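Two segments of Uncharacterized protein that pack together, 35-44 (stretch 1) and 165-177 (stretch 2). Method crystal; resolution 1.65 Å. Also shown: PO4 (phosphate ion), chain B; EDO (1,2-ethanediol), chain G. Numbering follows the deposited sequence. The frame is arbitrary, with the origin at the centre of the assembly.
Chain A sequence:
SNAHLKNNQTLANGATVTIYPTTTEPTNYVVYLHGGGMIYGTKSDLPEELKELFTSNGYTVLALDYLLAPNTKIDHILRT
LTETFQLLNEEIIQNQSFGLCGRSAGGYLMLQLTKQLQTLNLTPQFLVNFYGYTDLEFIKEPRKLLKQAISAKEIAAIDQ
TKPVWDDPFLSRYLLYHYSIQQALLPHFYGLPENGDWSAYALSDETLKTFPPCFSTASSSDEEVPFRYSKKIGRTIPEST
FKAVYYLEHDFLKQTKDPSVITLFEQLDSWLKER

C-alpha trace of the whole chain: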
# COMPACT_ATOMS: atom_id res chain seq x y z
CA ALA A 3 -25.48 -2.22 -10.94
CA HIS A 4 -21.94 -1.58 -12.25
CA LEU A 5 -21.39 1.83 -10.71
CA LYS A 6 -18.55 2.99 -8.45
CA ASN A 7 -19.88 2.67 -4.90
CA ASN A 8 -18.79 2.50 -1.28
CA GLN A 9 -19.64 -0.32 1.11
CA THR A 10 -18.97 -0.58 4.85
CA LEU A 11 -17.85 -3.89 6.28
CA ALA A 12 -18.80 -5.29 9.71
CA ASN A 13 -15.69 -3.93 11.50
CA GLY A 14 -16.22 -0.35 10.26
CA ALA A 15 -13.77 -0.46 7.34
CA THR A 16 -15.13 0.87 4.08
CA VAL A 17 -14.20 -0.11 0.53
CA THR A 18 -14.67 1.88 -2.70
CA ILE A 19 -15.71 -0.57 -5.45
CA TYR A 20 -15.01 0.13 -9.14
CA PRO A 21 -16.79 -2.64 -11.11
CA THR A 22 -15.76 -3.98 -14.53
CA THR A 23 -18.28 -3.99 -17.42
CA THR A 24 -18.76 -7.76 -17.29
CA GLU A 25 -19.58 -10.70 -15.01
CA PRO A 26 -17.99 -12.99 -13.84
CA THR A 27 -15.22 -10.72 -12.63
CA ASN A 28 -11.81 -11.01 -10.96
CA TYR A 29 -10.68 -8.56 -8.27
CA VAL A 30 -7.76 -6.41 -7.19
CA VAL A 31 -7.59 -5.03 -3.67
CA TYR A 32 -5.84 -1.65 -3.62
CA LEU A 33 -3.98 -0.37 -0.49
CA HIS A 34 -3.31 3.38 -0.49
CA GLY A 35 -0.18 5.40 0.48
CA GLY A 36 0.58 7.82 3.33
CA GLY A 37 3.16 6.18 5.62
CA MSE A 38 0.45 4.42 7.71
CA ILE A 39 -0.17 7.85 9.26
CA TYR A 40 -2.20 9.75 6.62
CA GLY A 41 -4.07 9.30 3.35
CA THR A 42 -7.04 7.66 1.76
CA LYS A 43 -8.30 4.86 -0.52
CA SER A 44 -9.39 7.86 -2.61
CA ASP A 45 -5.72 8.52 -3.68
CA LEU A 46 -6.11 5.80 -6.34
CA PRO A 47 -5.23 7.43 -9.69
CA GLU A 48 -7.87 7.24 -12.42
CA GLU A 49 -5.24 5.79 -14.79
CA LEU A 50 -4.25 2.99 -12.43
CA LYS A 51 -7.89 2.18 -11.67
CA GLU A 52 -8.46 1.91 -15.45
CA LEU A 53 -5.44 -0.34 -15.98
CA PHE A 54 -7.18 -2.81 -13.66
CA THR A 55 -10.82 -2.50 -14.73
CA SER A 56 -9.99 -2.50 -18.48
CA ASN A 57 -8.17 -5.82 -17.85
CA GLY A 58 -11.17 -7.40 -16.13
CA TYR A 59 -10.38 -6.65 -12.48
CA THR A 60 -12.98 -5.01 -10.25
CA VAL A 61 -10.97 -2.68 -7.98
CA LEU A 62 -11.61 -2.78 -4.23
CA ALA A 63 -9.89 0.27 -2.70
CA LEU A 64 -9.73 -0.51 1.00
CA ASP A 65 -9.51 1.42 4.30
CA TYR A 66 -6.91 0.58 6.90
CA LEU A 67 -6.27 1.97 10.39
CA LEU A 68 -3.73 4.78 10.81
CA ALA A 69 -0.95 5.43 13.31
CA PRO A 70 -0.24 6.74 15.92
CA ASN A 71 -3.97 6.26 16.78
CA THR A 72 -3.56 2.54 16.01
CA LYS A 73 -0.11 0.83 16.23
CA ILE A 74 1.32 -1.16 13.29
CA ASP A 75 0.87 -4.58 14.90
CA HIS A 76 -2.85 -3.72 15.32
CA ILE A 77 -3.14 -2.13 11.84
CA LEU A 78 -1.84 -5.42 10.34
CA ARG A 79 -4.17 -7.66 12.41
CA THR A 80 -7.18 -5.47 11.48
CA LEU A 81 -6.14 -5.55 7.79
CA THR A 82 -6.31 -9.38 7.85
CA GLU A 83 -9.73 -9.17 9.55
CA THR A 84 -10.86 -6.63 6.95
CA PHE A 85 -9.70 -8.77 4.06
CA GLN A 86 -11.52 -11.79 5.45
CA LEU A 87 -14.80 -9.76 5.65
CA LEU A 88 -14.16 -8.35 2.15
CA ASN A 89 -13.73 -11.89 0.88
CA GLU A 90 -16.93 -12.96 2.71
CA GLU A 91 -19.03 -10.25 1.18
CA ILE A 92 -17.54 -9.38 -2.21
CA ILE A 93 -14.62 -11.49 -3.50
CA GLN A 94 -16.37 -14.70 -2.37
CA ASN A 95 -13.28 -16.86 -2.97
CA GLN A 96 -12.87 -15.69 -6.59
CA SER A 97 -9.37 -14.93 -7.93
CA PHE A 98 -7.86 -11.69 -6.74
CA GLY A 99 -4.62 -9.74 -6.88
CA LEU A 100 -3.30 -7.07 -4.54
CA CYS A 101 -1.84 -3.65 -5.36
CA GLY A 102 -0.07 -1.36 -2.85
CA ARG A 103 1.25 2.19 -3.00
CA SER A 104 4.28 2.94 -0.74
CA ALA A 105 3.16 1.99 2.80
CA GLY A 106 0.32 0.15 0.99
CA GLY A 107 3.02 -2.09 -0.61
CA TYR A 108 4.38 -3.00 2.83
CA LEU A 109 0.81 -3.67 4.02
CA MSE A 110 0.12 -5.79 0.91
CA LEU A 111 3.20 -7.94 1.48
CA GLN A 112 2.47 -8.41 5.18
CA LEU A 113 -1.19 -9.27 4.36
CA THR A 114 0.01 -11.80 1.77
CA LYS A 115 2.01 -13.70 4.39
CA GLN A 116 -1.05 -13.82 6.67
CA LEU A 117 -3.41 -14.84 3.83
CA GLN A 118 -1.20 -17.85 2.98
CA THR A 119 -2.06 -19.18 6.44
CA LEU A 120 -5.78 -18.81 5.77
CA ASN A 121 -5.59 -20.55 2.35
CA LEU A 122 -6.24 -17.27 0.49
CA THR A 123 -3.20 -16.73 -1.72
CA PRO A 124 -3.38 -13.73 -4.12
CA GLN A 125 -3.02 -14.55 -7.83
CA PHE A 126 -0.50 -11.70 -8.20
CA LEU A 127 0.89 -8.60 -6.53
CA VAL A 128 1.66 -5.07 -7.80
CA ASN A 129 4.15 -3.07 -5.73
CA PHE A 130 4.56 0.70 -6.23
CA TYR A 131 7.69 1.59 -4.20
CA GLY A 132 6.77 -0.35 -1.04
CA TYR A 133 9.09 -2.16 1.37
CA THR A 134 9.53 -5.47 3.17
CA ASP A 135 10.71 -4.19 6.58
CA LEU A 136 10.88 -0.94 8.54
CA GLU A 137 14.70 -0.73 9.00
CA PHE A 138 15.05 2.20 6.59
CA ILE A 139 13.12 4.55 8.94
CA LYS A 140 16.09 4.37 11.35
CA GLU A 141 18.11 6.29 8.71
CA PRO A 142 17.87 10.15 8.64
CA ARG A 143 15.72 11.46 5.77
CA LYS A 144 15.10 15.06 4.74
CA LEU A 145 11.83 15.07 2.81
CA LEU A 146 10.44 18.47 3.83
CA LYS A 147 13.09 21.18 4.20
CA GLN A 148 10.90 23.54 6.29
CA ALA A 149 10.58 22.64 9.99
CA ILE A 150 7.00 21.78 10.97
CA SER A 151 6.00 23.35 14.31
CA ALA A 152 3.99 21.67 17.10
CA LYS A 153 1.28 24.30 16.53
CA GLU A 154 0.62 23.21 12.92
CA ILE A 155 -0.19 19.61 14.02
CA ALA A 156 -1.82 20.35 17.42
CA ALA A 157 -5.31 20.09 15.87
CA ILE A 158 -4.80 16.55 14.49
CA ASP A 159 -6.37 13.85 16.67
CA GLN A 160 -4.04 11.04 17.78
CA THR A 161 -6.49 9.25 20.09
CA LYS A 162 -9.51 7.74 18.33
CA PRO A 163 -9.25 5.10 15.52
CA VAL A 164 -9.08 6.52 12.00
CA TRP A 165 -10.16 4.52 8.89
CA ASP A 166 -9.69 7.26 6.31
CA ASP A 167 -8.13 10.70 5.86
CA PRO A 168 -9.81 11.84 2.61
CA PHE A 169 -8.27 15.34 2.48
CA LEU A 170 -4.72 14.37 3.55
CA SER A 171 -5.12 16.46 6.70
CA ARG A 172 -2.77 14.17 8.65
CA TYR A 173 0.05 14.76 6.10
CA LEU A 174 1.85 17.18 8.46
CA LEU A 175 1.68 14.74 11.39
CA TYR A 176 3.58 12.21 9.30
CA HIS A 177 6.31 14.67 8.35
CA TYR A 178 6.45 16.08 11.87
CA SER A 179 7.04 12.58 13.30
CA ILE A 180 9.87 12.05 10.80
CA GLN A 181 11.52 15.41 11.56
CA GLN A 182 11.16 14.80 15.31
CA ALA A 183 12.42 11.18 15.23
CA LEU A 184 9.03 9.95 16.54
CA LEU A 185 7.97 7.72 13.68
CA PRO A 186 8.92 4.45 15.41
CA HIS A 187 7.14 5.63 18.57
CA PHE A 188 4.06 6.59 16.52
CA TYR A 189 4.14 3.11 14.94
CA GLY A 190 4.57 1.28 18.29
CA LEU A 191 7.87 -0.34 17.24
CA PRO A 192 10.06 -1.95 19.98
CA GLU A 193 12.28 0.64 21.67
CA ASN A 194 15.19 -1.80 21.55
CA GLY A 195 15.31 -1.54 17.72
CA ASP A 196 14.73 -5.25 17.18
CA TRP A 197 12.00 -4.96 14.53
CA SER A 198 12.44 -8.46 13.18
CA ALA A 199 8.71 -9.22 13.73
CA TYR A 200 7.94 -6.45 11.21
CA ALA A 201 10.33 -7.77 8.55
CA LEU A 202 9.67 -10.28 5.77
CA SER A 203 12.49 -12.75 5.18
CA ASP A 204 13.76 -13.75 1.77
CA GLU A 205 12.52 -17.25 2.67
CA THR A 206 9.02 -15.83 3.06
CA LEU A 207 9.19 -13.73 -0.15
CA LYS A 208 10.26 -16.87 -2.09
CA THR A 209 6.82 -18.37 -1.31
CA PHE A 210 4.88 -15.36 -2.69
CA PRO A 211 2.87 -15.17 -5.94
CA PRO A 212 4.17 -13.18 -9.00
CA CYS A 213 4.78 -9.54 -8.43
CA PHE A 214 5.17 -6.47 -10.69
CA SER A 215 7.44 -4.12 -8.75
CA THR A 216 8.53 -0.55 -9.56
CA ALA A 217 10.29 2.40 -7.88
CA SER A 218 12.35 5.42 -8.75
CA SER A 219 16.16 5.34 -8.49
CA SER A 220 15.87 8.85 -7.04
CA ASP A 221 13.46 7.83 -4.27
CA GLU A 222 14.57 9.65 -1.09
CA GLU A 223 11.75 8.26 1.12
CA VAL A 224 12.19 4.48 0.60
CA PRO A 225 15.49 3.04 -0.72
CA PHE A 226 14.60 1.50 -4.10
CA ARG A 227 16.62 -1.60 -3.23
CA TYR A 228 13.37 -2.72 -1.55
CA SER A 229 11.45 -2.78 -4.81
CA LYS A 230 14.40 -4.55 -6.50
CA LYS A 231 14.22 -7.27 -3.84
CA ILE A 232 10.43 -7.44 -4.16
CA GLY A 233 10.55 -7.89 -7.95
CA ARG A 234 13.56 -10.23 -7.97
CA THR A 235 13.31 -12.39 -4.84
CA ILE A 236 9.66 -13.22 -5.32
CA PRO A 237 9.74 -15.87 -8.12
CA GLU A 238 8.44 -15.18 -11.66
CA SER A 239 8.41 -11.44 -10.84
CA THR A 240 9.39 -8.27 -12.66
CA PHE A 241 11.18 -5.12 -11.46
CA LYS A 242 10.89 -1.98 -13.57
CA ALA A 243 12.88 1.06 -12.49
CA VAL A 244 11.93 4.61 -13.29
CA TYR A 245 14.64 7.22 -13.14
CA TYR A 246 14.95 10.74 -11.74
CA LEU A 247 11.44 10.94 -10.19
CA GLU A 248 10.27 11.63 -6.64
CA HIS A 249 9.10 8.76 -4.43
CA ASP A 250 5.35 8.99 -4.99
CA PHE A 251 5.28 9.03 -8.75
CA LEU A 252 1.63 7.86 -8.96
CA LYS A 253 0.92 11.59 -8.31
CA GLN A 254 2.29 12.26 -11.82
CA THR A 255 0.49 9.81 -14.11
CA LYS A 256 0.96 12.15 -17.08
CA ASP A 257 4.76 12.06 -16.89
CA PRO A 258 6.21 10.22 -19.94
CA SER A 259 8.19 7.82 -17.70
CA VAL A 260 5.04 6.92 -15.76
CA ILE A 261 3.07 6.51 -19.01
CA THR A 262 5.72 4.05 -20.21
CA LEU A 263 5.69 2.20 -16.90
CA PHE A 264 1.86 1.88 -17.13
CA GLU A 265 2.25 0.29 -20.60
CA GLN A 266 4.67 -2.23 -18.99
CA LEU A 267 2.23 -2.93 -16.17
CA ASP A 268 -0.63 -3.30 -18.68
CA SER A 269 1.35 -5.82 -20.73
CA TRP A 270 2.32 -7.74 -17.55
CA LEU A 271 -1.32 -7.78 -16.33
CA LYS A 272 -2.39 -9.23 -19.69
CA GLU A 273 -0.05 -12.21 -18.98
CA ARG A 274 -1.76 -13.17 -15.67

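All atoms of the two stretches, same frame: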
# COMPACT_ATOMS: atom_id res chain seq x y z
N GLY A 35 -1.42 4.92 -0.12
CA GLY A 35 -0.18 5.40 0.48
C GLY A 35 -0.42 6.29 1.70
O GLY A 35 -1.57 6.47 2.12
N GLY A 36 0.67 6.86 2.23
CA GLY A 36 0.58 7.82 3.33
C GLY A 36 1.32 7.41 4.59
O GLY A 36 1.01 7.92 5.68
N GLY A 37 2.30 6.51 4.46
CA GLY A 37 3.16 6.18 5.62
C GLY A 37 2.50 5.50 6.81
O GLY A 37 3.10 5.45 7.89
N MSE A 38 1.29 4.97 6.62
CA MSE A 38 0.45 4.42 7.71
C MSE A 38 0.08 5.45 8.75
O MSE A 38 -0.31 5.09 9.86
CB MSE A 38 1.08 3.18 8.36
CG MSE A 38 1.14 2.02 7.35
SE MSE A 38 2.23 0.52 8.04
CE MSE A 38 4.00 1.35 7.86
N ILE A 39 0.24 6.73 8.39
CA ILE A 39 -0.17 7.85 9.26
C ILE A 39 -1.24 8.75 8.62
O ILE A 39 -2.10 9.31 9.33
CB ILE A 39 1.03 8.76 9.67
CG1 ILE A 39 2.20 7.95 10.27
CG2 ILE A 39 0.56 9.92 10.56
CD1 ILE A 39 2.12 7.68 11.67
N TYR A 40 -1.19 8.94 7.30
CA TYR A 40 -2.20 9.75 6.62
C TYR A 40 -2.73 9.06 5.36
O TYR A 40 -2.31 7.96 5.03
CB TYR A 40 -1.67 11.17 6.33
CG TYR A 40 -0.74 11.32 5.13
CD1 TYR A 40 0.62 10.98 5.20
CD2 TYR A 40 -1.23 11.83 3.91
CE1 TYR A 40 1.46 11.12 4.08
CE2 TYR A 40 -0.40 11.97 2.79
CZ TYR A 40 0.94 11.64 2.88
OH TYR A 40 1.73 11.80 1.75
N GLY A 41 -3.68 9.71 4.69
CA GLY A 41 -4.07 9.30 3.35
C GLY A 41 -5.38 8.55 3.28
O GLY A 41 -6.08 8.38 4.29
N THR A 42 -5.70 8.08 2.07
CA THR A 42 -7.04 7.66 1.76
C THR A 42 -7.06 6.72 0.57
O THR A 42 -6.28 6.88 -0.36
CB THR A 42 -7.90 8.93 1.45
OG1 THR A 42 -9.20 8.54 1.01
CG2 THR A 42 -7.24 9.78 0.36
N LYS A 43 -7.95 5.72 0.63
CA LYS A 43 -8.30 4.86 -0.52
C LYS A 43 -8.64 5.68 -1.75
O LYS A 43 -8.52 5.21 -2.88
CB LYS A 43 -9.46 3.92 -0.20
CG LYS A 43 -10.78 4.61 0.26
CD LYS A 43 -11.87 3.58 0.51
CE LYS A 43 -13.19 4.26 1.03
NZ LYS A 43 -12.91 5.03 2.29
N SER A 44 -9.11 6.91 -1.53
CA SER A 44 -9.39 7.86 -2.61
C SER A 44 -8.16 8.39 -3.38
O SER A 44 -8.34 9.09 -4.37
CB SER A 44 -10.21 9.03 -2.06
OG SER A 44 -11.35 8.53 -1.39
N TRP A 165 -10.07 5.43 10.05
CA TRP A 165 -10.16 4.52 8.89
C TRP A 165 -9.79 5.18 7.59
O TRP A 165 -9.49 4.48 6.60
CB TRP A 165 -11.59 3.98 8.74
CG TRP A 165 -12.00 2.88 9.66
CD1 TRP A 165 -12.95 2.95 10.63
CD2 TRP A 165 -11.46 1.54 9.72
NE1 TRP A 165 -13.07 1.74 11.27
CE2 TRP A 165 -12.17 0.86 10.72
CE3 TRP A 165 -10.48 0.85 8.99
CZ2 TRP A 165 -11.90 -0.48 11.05
CZ3 TRP A 165 -10.22 -0.47 9.32
CH2 TRP A 165 -10.93 -1.12 10.32
N ASP A 166 -9.85 6.52 7.56
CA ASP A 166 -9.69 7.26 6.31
C ASP A 166 -9.39 8.72 6.59
O ASP A 166 -9.91 9.31 7.55
CB ASP A 166 -10.98 7.13 5.49
CG ASP A 166 -10.86 7.73 4.09
OD1 ASP A 166 -9.81 7.54 3.42
OD2 ASP A 166 -11.88 8.31 3.65
N ASP A 167 -8.55 9.31 5.74
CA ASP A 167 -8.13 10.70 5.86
C ASP A 167 -8.28 11.32 4.47
O ASP A 167 -7.29 11.57 3.78
CB ASP A 167 -6.68 10.74 6.38
CG ASP A 167 -6.08 12.13 6.43
OD1 ASP A 167 -6.81 13.14 6.67
OD2 ASP A 167 -4.84 12.22 6.24
N PRO A 168 -9.54 11.54 4.04
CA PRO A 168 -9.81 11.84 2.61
C PRO A 168 -9.19 13.13 2.06
O PRO A 168 -9.04 13.26 0.84
CB PRO A 168 -11.34 11.87 2.52
CG PRO A 168 -11.80 12.14 3.94
CD PRO A 168 -10.78 11.46 4.83
N PHE A 169 -8.83 14.07 2.93
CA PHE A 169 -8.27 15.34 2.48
C PHE A 169 -6.79 15.51 2.85
O PHE A 169 -6.25 16.62 2.81
CB PHE A 169 -9.13 16.49 3.00
CG PHE A 169 -10.56 16.37 2.57
CD1 PHE A 169 -10.88 16.29 1.21
CD2 PHE A 169 -11.58 16.28 3.51
CE1 PHE A 169 -12.22 16.16 0.79
CE2 PHE A 169 -12.92 16.15 3.11
CZ PHE A 169 -13.23 16.09 1.75
N LEU A 170 -6.14 14.39 3.20
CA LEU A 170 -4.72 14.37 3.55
C LEU A 170 -4.37 15.35 4.68
O LEU A 170 -3.28 15.93 4.71
CB LEU A 170 -3.83 14.61 2.31
CG LEU A 170 -4.27 13.92 1.01
CD1 LEU A 170 -3.26 14.10 -0.12
CD2 LEU A 170 -4.51 12.44 1.25
N SER A 171 -5.30 15.52 5.62
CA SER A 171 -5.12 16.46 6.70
C SER A 171 -4.04 16.02 7.70
O SER A 171 -3.47 16.84 8.42
CB SER A 171 -6.46 16.69 7.42
OG SER A 171 -6.83 15.54 8.16
N ARG A 172 -3.76 14.72 7.72
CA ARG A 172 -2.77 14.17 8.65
C ARG A 172 -1.36 14.15 8.04
O ARG A 172 -0.41 13.66 8.66
CB ARG A 172 -3.20 12.78 9.13
CG ARG A 172 -4.58 12.73 9.82
CD ARG A 172 -5.07 11.28 9.93
NE ARG A 172 -4.15 10.46 10.72
CZ ARG A 172 -4.14 10.41 12.06
NH1 ARG A 172 -5.03 11.10 12.76
NH2 ARG A 172 -3.24 9.66 12.71
N TYR A 173 -1.24 14.68 6.82
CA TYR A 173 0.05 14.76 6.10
C TYR A 173 1.16 15.39 6.97
O TYR A 173 2.28 14.86 7.05
CB TYR A 173 -0.13 15.50 4.77
CG TYR A 173 1.16 15.92 4.10
CD1 TYR A 173 1.76 17.15 4.42
CD2 TYR A 173 1.77 15.10 3.15
CE1 TYR A 173 2.95 17.54 3.82
CE2 TYR A 173 2.95 15.49 2.53
CZ TYR A 173 3.53 16.70 2.87
OH TYR A 173 4.71 17.08 2.27
N LEU A 174 0.85 16.50 7.62
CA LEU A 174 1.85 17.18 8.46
C LEU A 174 2.27 16.36 9.67
O LEU A 174 3.41 16.49 10.14
CB LEU A 174 1.36 18.57 8.91
CG LEU A 174 1.24 19.63 7.81
CD1 LEU A 174 1.02 21.02 8.37
CD2 LEU A 174 2.46 19.59 6.88
N LEU A 175 1.37 15.54 10.20
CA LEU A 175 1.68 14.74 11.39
C LEU A 175 2.76 13.72 11.03
O LEU A 175 3.70 13.48 11.80
CB LEU A 175 0.43 14.04 11.93
CG LEU A 175 0.57 13.29 13.27
CD1 LEU A 175 0.90 14.23 14.42
CD2 LEU A 175 -0.70 12.51 13.56
N TYR A 176 2.61 13.14 9.85
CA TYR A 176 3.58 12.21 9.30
C TYR A 176 4.97 12.87 9.21
O TYR A 176 5.96 12.36 9.75
CB TYR A 176 3.10 11.74 7.93
CG TYR A 176 4.05 10.78 7.26
CD1 TYR A 176 4.45 9.60 7.89
CD2 TYR A 176 4.56 11.06 5.99
CE1 TYR A 176 5.33 8.69 7.25
CE2 TYR A 176 5.45 10.19 5.36
CZ TYR A 176 5.83 9.02 5.99
OH TYR A 176 6.70 8.18 5.33
N HIS A 177 5.03 14.02 8.55
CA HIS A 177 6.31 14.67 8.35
C HIS A 177 6.91 15.24 9.62
O HIS A 177 8.14 15.25 9.79
CB HIS A 177 6.25 15.65 7.20
CG HIS A 177 6.17 14.95 5.88
ND1 HIS A 177 7.28 14.51 5.21
CD2 HIS A 177 5.10 14.54 5.16
CE1 HIS A 177 6.91 13.89 4.11
NE2 HIS A 177 5.59 13.89 4.05
P PO4 B . 4.01 7.11 1.57
O1 PO4 B . 5.49 6.79 1.67
O2 PO4 B . 3.75 8.37 2.39
O3 PO4 B . 3.62 7.47 0.13
O4 PO4 B . 3.23 5.90 2.05
C1 EDO G . -1.67 10.13 -0.88
O1 EDO G . -0.62 9.26 -1.33
C2 EDO G . -2.17 9.55 0.45
O2 EDO G . -3.36 8.76 0.38
O HOH W 1 4.26 12.37 2.15
O HOH W 2 -12.15 7.98 0.94
O HOH W 3 -8.74 5.10 3.19

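The apolar centre of the contact is built around the ring of Tyr 40, whose residue loses 124 Å² to the other stretch, the largest share of the 686 Å² buried in all. Tyr 173 packs over one face of this ring: its CA lies 3.9 Å from the Tyr 40 ring centroid and 20° off the ring normal, a CH-pi arrangement. Its own ring presents an edge to the Tyr 40 face, with centroids 5.4 Å apart, planes at 85° and Tyr 173 CD2 3.6 Å from Tyr 40 CZ. Tyr 176 meets Tyr 40 obliquely, at an interplanar angle of 43°, with Tyr 40 CE1 3.6 Å from Tyr 176 CD2.

Ile 39 extends this apolar patch. Its CA-to-CB bond points toward stretch 2, bringing CG1 to 3.7 Å from Tyr 176 CD1 and CG2 to 4.2 Å from Leu 175 CD2. At Gly 37, CA lies 3.7 Å from Tyr 176 CE1; an ideal CB there would stand only 2.3 Å from that same Tyr 176 CE1, so the close approach depends on the absence of a side chain.

The backbones run close beside this patch, with CA of Tyr 40 4.9 Å from CA of Arg 172 and CA of Gly 41 5.0 Å from CA of Asp 167. Arg 172 NE donates to Ile 39 O at 2.7 Å and 165°, the carbonyl lying near the guanidinium plane, where the N-H bonds point. Asp 167 joins the two stretches further. Its OD2 accepts from Gly 41 N at 3.2 Å and 171°, and also from Arg 172 N at 3.1 Å, so one carboxylate oxygen ties stretch 1 to the turn from Leu 170 to Tyr 173. In return, Asp 167 N donates a weak bond to Gly 41 O, 3.0 Å long but bent to 132°.

At the polar edge, Thr 42 OG1 donates to Asp 166 OD1 at 2.7 Å and accepts from Ser 44 N at 3.0 Å, linking the carboxylate to the start of the 3-10 segment. Lys 43 NZ reaches Asp 166 OD2 at 3.7 Å, a long salt bridge in which charge attraction acts without close contact. Water 2 supplements it, donating to Asp 166 OD2 at 2.7 Å and to Thr 42 OG1 at 3.0 Å. Water 3 accepts from Lys 43 N at 2.7 Å and its oxygen lies 2.7 Å from Asp 166 OD1, bridging the two stretches.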